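Local coordinates for protein terminase, large subunit (Enterobacteria phage P22, PDB 4DKW) that packages viral DNA into empty capsids as an ATP-driven motor and cuts the genome as an endonuclease, the chain here being its C-terminal nuclease domain, at residues Y157-D160 with K164-K167; D24-I29 with V53-R58. One frame throughout, in Å; residues are numbered along the deposited sequence.

How the contacts relate
Both contacts belong to the nuclease domain, which has an RNase H-like fold, and they lie on opposite sides of its centre. Contact 2 comes first along the chain. It joins the start of strand 27-33, through Phe26, to strand 53-62 of the central sheet by one aromatic pair, across the intervening strand 40-48. Contact 1 is a surface turn between helix 148-156 and helix 171-181. Their centres are about 28 Å apart and their nearest atoms about 12 Å. Contact 1 is the nearer to the metal site but does not reach it: the side chain of Tyr157 is about 10 Å from a bound magnesium ion and from the side chains of Asp33 and Asp171.

Contact 1: Y157-D160 with K164-K167; sequences YHRD and KIVK
With CG anti to the backbone N (chi1 -151°), Tyr157 meets Ile165 by the far end of its ring, OH lying 3.6 Å from Ile165 CG2. Ile129 of helix 125-137 touches both side chains. His158 O accepts a nearly straight bond from Val166 N, 3.0 Å long and in the carbonyl plane. Val166 CB sits over one face of the His158 ring, 4.1 Å from its centroid, a CH-pi contact. A water joins His158 N to Val166 O. Arg159 CA makes a CA-H...O contact with Lys164 O at 3.2 Å. The Arg159 guanidinium reaches past Ile165 CG1 to a salt bridge with Glu126. Asp160 N donates to the same Lys164 O over 2.8 Å. In return Lys164 N donates to Asp160 OD1 at 3.0 Å, from above the carboxylate plane. Asn162 N also donates to OD1, an Asx turn, so one oxygen bridges the turn and the returning chain. Asp160 OD2 accepts a hydrogen bond from a second water, which also donates to Ile165 O (2.8 Å). Arg159 and Ile165 form a non-hydrogen-bonded pair flanked by the two backbone bonds of His158 and Asp160, the single bridge of a short beta hairpin in the RNase H-like nuclease domain.

Contact 2: D24-I29 with V53-R58; sequences DHFYVI and VFYLAR
The central mixed sheet of the RNase H-like fold holds this contact, in which Phe26 meets Tyr55 across the intervening strand. Segment 24-29 leads into strand 27-33, and segment 53-58 lies in strand 53-62. Strand 40-48 runs antiparallel to both and separates them, and no hydrogen bond joins the two segments directly. The contact is therefore made by two side chains alone. Both CB atoms point toward the other segment. Both rings leave with CG anti to the carbonyl carbon (chi1 -80° for Phe26 and -58° for Tyr55), which sends them out on the same face of the sheet, where they meet over strand 40-48. The ring planes are nearly parallel, at 12°, but are slid apart with centroids 5.8 Å from each other. They barely overlap, so this is a marginal meeting of two rings and not a full stack. Phe26 also touches Asp48 of strand 40-48. Tyr55 packs on Lys142 of strand 141-144 and makes an edge-to-face pair with Phe20, so the aromatic surface extends beyond the two segments. Farther along strand 53-62, Ala57 and Arg58 both face Gln44 in a classic beta bulge. There Arg58 NH1 bonds back to Ala57 O at 3.2 Å, from above the carbonyl plane. Across the contact itself, Phe26 CE2 approaches Tyr55 CE2 to 3.7 Å and Tyr55 CD2 to 4.0 Å.

Contact 1: Y157-D160 with K164-K167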
loop_
_atom_site.group_PDB
_atom_site.type_symbol
_atom_site.label_atom_id
_atom_site.label_comp_id
_atom_site.label_asym_id
_atom_site.label_seq_id
_atom_site.Cartn_x
_atom_site.Cartn_y
_atom_site.Cartn_z
ATOM N N TYR A 157 -10.709 -0.026 -10.699
ATOM C CA TYR A 157 -9.404 -0.169 -11.336
ATOM C C TYR A 157 -9.528 -0.903 -12.678
ATOM O O TYR A 157 -9.947 -2.071 -12.725
ATOM C CB TYR A 157 -8.479 -0.945 -10.407
ATOM C CG TYR A 157 -7.006 -0.628 -10.544
ATOM C CD1 TYR A 157 -6.569 0.670 -10.780
ATOM C CD2 TYR A 157 -6.049 -1.626 -10.378
ATOM C CE1 TYR A 157 -5.205 0.959 -10.876
ATOM C CE2 TYR A 157 -4.700 -1.348 -10.462
ATOM C CZ TYR A 157 -4.279 -0.061 -10.713
ATOM O OH TYR A 157 -2.920 0.204 -10.781
ATOM N N HIS A 158 -9.151 -0.229 -13.766
ATOM C CA HIS A 158 -9.371 -0.780 -15.103
ATOM C C HIS A 158 -8.307 -0.343 -16.108
ATOM O O HIS A 158 -7.460 0.499 -15.810
ATOM C CB HIS A 158 -10.757 -0.377 -15.609
ATOM C CG HIS A 158 -10.901 1.095 -15.855
ATOM N ND1 HIS A 158 -11.105 2.006 -14.841
ATOM C CD2 HIS A 158 -10.852 1.816 -17.004
ATOM C CE1 HIS A 158 -11.188 3.223 -15.353
ATOM N NE2 HIS A 158 -11.038 3.132 -16.664
ATOM N N ARG A 159 -8.361 -0.924 -17.302
ATOM C CA ARG A 159 -7.480 -0.532 -18.388
ATOM C C ARG A 159 -8.242 0.282 -19.425
ATOM O O ARG A 159 -9.455 0.112 -19.592
ATOM C CB ARG A 159 -6.866 -1.763 -19.046
ATOM C CG ARG A 159 -5.928 -2.514 -18.135
ATOM C CD ARG A 159 -5.407 -3.793 -18.753
ATOM N NE ARG A 159 -4.590 -4.508 -17.781
ATOM C CZ ARG A 159 -3.316 -4.224 -17.526
ATOM N NH1 ARG A 159 -2.693 -3.254 -18.190
ATOM N NH2 ARG A 159 -2.657 -4.915 -16.606
ATOM N N ASP A 160 -7.539 1.168 -20.124
ATOM C CA ASP A 160 -8.191 1.960 -21.156
ATOM C C ASP A 160 -8.450 1.128 -22.408
ATOM O O ASP A 160 -8.240 -0.088 -22.412
ATOM C CB ASP A 160 -7.423 3.257 -21.476
ATOM C CG ASP A 160 -6.014 3.015 -21.982
ATOM O OD1 ASP A 160 -5.744 1.968 -22.611
ATOM O OD2 ASP A 160 -5.166 3.909 -21.765
ATOM N N LYS A 164 -3.827 -0.064 -21.423
ATOM C CA LYS A 164 -2.981 0.561 -20.406
ATOM C C LYS A 164 -3.769 0.792 -19.124
ATOM O O LYS A 164 -4.944 1.162 -19.180
ATOM C CB LYS A 164 -2.426 1.899 -20.904
ATOM C CG LYS A 164 -1.302 1.774 -21.907
ATOM C CD LYS A 164 -0.563 3.099 -22.050
ATOM C CE LYS A 164 0.310 3.379 -20.828
ATOM N NZ LYS A 164 0.908 4.751 -20.849
ATOM N N ILE A 165 -3.127 0.588 -17.975
ATOM C CA ILE A 165 -3.732 0.907 -16.681
ATOM C C ILE A 165 -4.187 2.355 -16.684
ATOM O O ILE A 165 -3.447 3.242 -17.097
ATOM C CB ILE A 165 -2.725 0.749 -15.524
ATOM C CG1 ILE A 165 -2.225 -0.691 -15.420
ATOM C CG2 ILE A 165 -3.356 1.175 -14.198
ATOM C CD1 ILE A 165 -0.923 -0.811 -14.708
ATOM N N VAL A 166 -5.416 2.594 -16.253
ATOM C CA VAL A 166 -5.892 3.955 -16.062
ATOM C C VAL A 166 -5.562 4.335 -14.620
ATOM O O VAL A 166 -6.107 3.770 -13.666
ATOM C CB VAL A 166 -7.399 4.088 -16.364
ATOM C CG1 VAL A 166 -7.911 5.465 -15.966
ATOM C CG2 VAL A 166 -7.656 3.836 -17.843
ATOM N N LYS A 167 -4.638 5.276 -14.471
ATOM C CA LYS A 167 -4.101 5.606 -13.161
ATOM C C LYS A 167 -4.874 6.699 -12.431
ATOM O O LYS A 167 -4.389 7.809 -12.278
ATOM C CB LYS A 167 -2.606 5.923 -13.283
ATOM C CG LYS A 167 -1.810 4.661 -13.575
ATOM C CD LYS A 167 -0.373 4.914 -13.923
ATOM C CE LYS A 167 0.378 3.583 -13.969
ATOM N NZ LYS A 167 1.852 3.768 -14.169
HETATM O O HOH W 1 -8.448 2.760 -13.350
HETATM O O HOH W 2 -3.950 4.583 -19.538
#

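Contact 2: D24-I29 with V53-R58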
loop_
_atom_site.group_PDB
_atom_site.type_symbol
_atom_site.label_atom_id
_atom_site.label_comp_id
_atom_site.label_asym_id
_atom_site.label_seq_id
_atom_site.Cartn_x
_atom_site.Cartn_y
_atom_site.Cartn_z
ATOM N N ASP A 24 2.087 -12.636 16.966
ATOM C CA ASP A 24 3.469 -12.244 17.212
ATOM C C ASP A 24 4.428 -12.536 16.060
ATOM O O ASP A 24 5.394 -11.809 15.847
ATOM C CB ASP A 24 3.984 -12.967 18.461
ATOM C CG ASP A 24 3.791 -12.158 19.723
ATOM O OD1 ASP A 24 3.187 -11.068 19.640
ATOM O OD2 ASP A 24 4.247 -12.616 20.796
ATOM N N HIS A 25 4.175 -13.611 15.335
ATOM C CA HIS A 25 5.096 -14.093 14.321
ATOM C C HIS A 25 4.782 -13.559 12.926
ATOM O O HIS A 25 5.481 -13.893 11.976
ATOM C CB HIS A 25 5.073 -15.629 14.281
ATOM C CG HIS A 25 3.691 -16.197 14.175
ATOM N ND1 HIS A 25 3.389 -17.388 13.568
ATOM C CD2 HIS A 25 2.528 -15.731 14.591
ATOM C CE1 HIS A 25 2.101 -17.611 13.620
ATOM N NE2 HIS A 25 1.538 -16.620 14.229
ATOM N N PHE A 26 3.737 -12.749 12.790
ATOM C CA PHE A 26 3.445 -12.123 11.496
ATOM C C PHE A 26 4.389 -10.963 11.324
ATOM O O PHE A 26 4.839 -10.396 12.306
ATOM C CB PHE A 26 2.008 -11.594 11.396
ATOM C CG PHE A 26 0.971 -12.650 11.094
ATOM C CD1 PHE A 26 1.234 -13.995 11.313
ATOM C CD2 PHE A 26 -0.271 -12.286 10.600
ATOM C CE1 PHE A 26 0.278 -14.945 11.048
ATOM C CE2 PHE A 26 -1.228 -13.236 10.334
ATOM C CZ PHE A 26 -0.954 -14.565 10.551
ATOM N N TYR A 27 4.686 -10.621 10.076
ATOM C CA TYR A 27 5.488 -9.444 9.776
ATOM C C TYR A 27 4.606 -8.257 9.389
ATOM O O TYR A 27 3.506 -8.434 8.861
ATOM C CB TYR A 27 6.494 -9.758 8.674
ATOM C CG TYR A 27 7.598 -10.657 9.157
ATOM C CD1 TYR A 27 8.890 -10.174 9.308
ATOM C CD2 TYR A 27 7.346 -11.982 9.493
ATOM C CE1 TYR A 27 9.903 -10.985 9.755
ATOM C CE2 TYR A 27 8.352 -12.805 9.944
ATOM C CZ TYR A 27 9.629 -12.306 10.073
ATOM O OH TYR A 27 10.650 -13.117 10.517
ATOM N N VAL A 28 5.090 -7.052 9.672
ATOM C CA VAL A 28 4.296 -5.837 9.514
ATOM C C VAL A 28 5.070 -4.779 8.735
ATOM O O VAL A 28 6.239 -4.530 9.015
ATOM C CB VAL A 28 3.891 -5.238 10.893
ATOM C CG1 VAL A 28 3.021 -4.003 10.704
ATOM C CG2 VAL A 28 3.170 -6.276 11.758
ATOM N N ILE A 29 4.417 -4.170 7.751
ATOM C CA ILE A 29 5.010 -3.066 7.000
ATOM C C ILE A 29 3.929 -2.061 6.614
ATOM O O ILE A 29 2.781 -2.426 6.369
ATOM C CB ILE A 29 5.806 -3.553 5.747
ATOM C CG1 ILE A 29 6.647 -2.417 5.164
ATOM C CG2 ILE A 29 4.887 -4.161 4.681
ATOM C CD1 ILE A 29 7.486 -2.821 4.001
ATOM N N VAL A 53 0.788 -15.608 3.314
ATOM C CA VAL A 53 -0.487 -14.928 3.104
ATOM C C VAL A 53 -0.347 -13.475 3.543
ATOM O O VAL A 53 0.276 -13.196 4.567
ATOM C CB VAL A 53 -1.641 -15.611 3.895
ATOM C CG1 VAL A 53 -2.956 -14.829 3.753
ATOM C CG2 VAL A 53 -1.845 -17.041 3.413
ATOM N N PHE A 54 -0.929 -12.560 2.768
ATOM C CA PHE A 54 -0.889 -11.129 3.059
ATOM C C PHE A 54 -2.250 -10.621 3.505
ATOM O O PHE A 54 -3.273 -11.023 2.951
ATOM C CB PHE A 54 -0.436 -10.350 1.825
ATOM C CG PHE A 54 0.947 -10.710 1.368
ATOM C CD1 PHE A 54 2.030 -9.929 1.725
ATOM C CD2 PHE A 54 1.162 -11.835 0.590
ATOM C CE1 PHE A 54 3.306 -10.268 1.311
ATOM C CE2 PHE A 54 2.427 -12.173 0.173
ATOM C CZ PHE A 54 3.504 -11.385 0.534
ATOM N N TYR A 55 -2.251 -9.740 4.507
ATOM C CA TYR A 55 -3.483 -9.122 4.999
ATOM C C TYR A 55 -3.326 -7.610 4.964
ATOM O O TYR A 55 -2.438 -7.058 5.616
ATOM C CB TYR A 55 -3.785 -9.554 6.440
ATOM C CG TYR A 55 -3.913 -11.053 6.623
ATOM C CD1 TYR A 55 -5.157 -11.671 6.521
ATOM C CD2 TYR A 55 -2.796 -11.849 6.891
ATOM C CE1 TYR A 55 -5.296 -13.041 6.688
ATOM C CE2 TYR A 55 -2.926 -13.226 7.050
ATOM C CZ TYR A 55 -4.186 -13.810 6.946
ATOM O OH TYR A 55 -4.352 -15.166 7.111
ATOM N N LEU A 56 -4.166 -6.944 4.183
ATOM C CA LEU A 56 -4.211 -5.499 4.214
ATOM C C LEU A 56 -5.059 -5.144 5.431
ATOM O O LEU A 56 -6.278 -5.269 5.398
ATOM C CB LEU A 56 -4.816 -4.955 2.922
ATOM C CG LEU A 56 -4.832 -3.430 2.829
ATOM C CD1 LEU A 56 -3.415 -2.877 2.930
ATOM C CD2 LEU A 56 -5.482 -3.009 1.529
ATOM N N ALA A 57 -4.401 -4.733 6.516
ATOM C CA ALA A 57 -5.059 -4.615 7.816
ATOM C C ALA A 57 -5.522 -3.198 8.188
ATOM O O ALA A 57 -6.475 -3.039 8.942
ATOM C CB ALA A 57 -4.148 -5.174 8.905
ATOM N N ARG A 58 -4.836 -2.174 7.684
ATOM C CA ARG A 58 -5.208 -0.794 7.985
ATOM C C ARG A 58 -5.106 0.053 6.726
ATOM O O ARG A 58 -4.172 -0.103 5.951
ATOM C CB ARG A 58 -4.304 -0.195 9.069
ATOM C CG ARG A 58 -4.138 -1.025 10.330
ATOM C CD ARG A 58 -5.316 -0.849 11.246
ATOM N NE ARG A 58 -5.072 -1.434 12.562
ATOM C CZ ARG A 58 -5.411 -2.673 12.910
ATOM N NH1 ARG A 58 -6.013 -3.481 12.039
ATOM N NH2 ARG A 58 -5.150 -3.107 14.135
#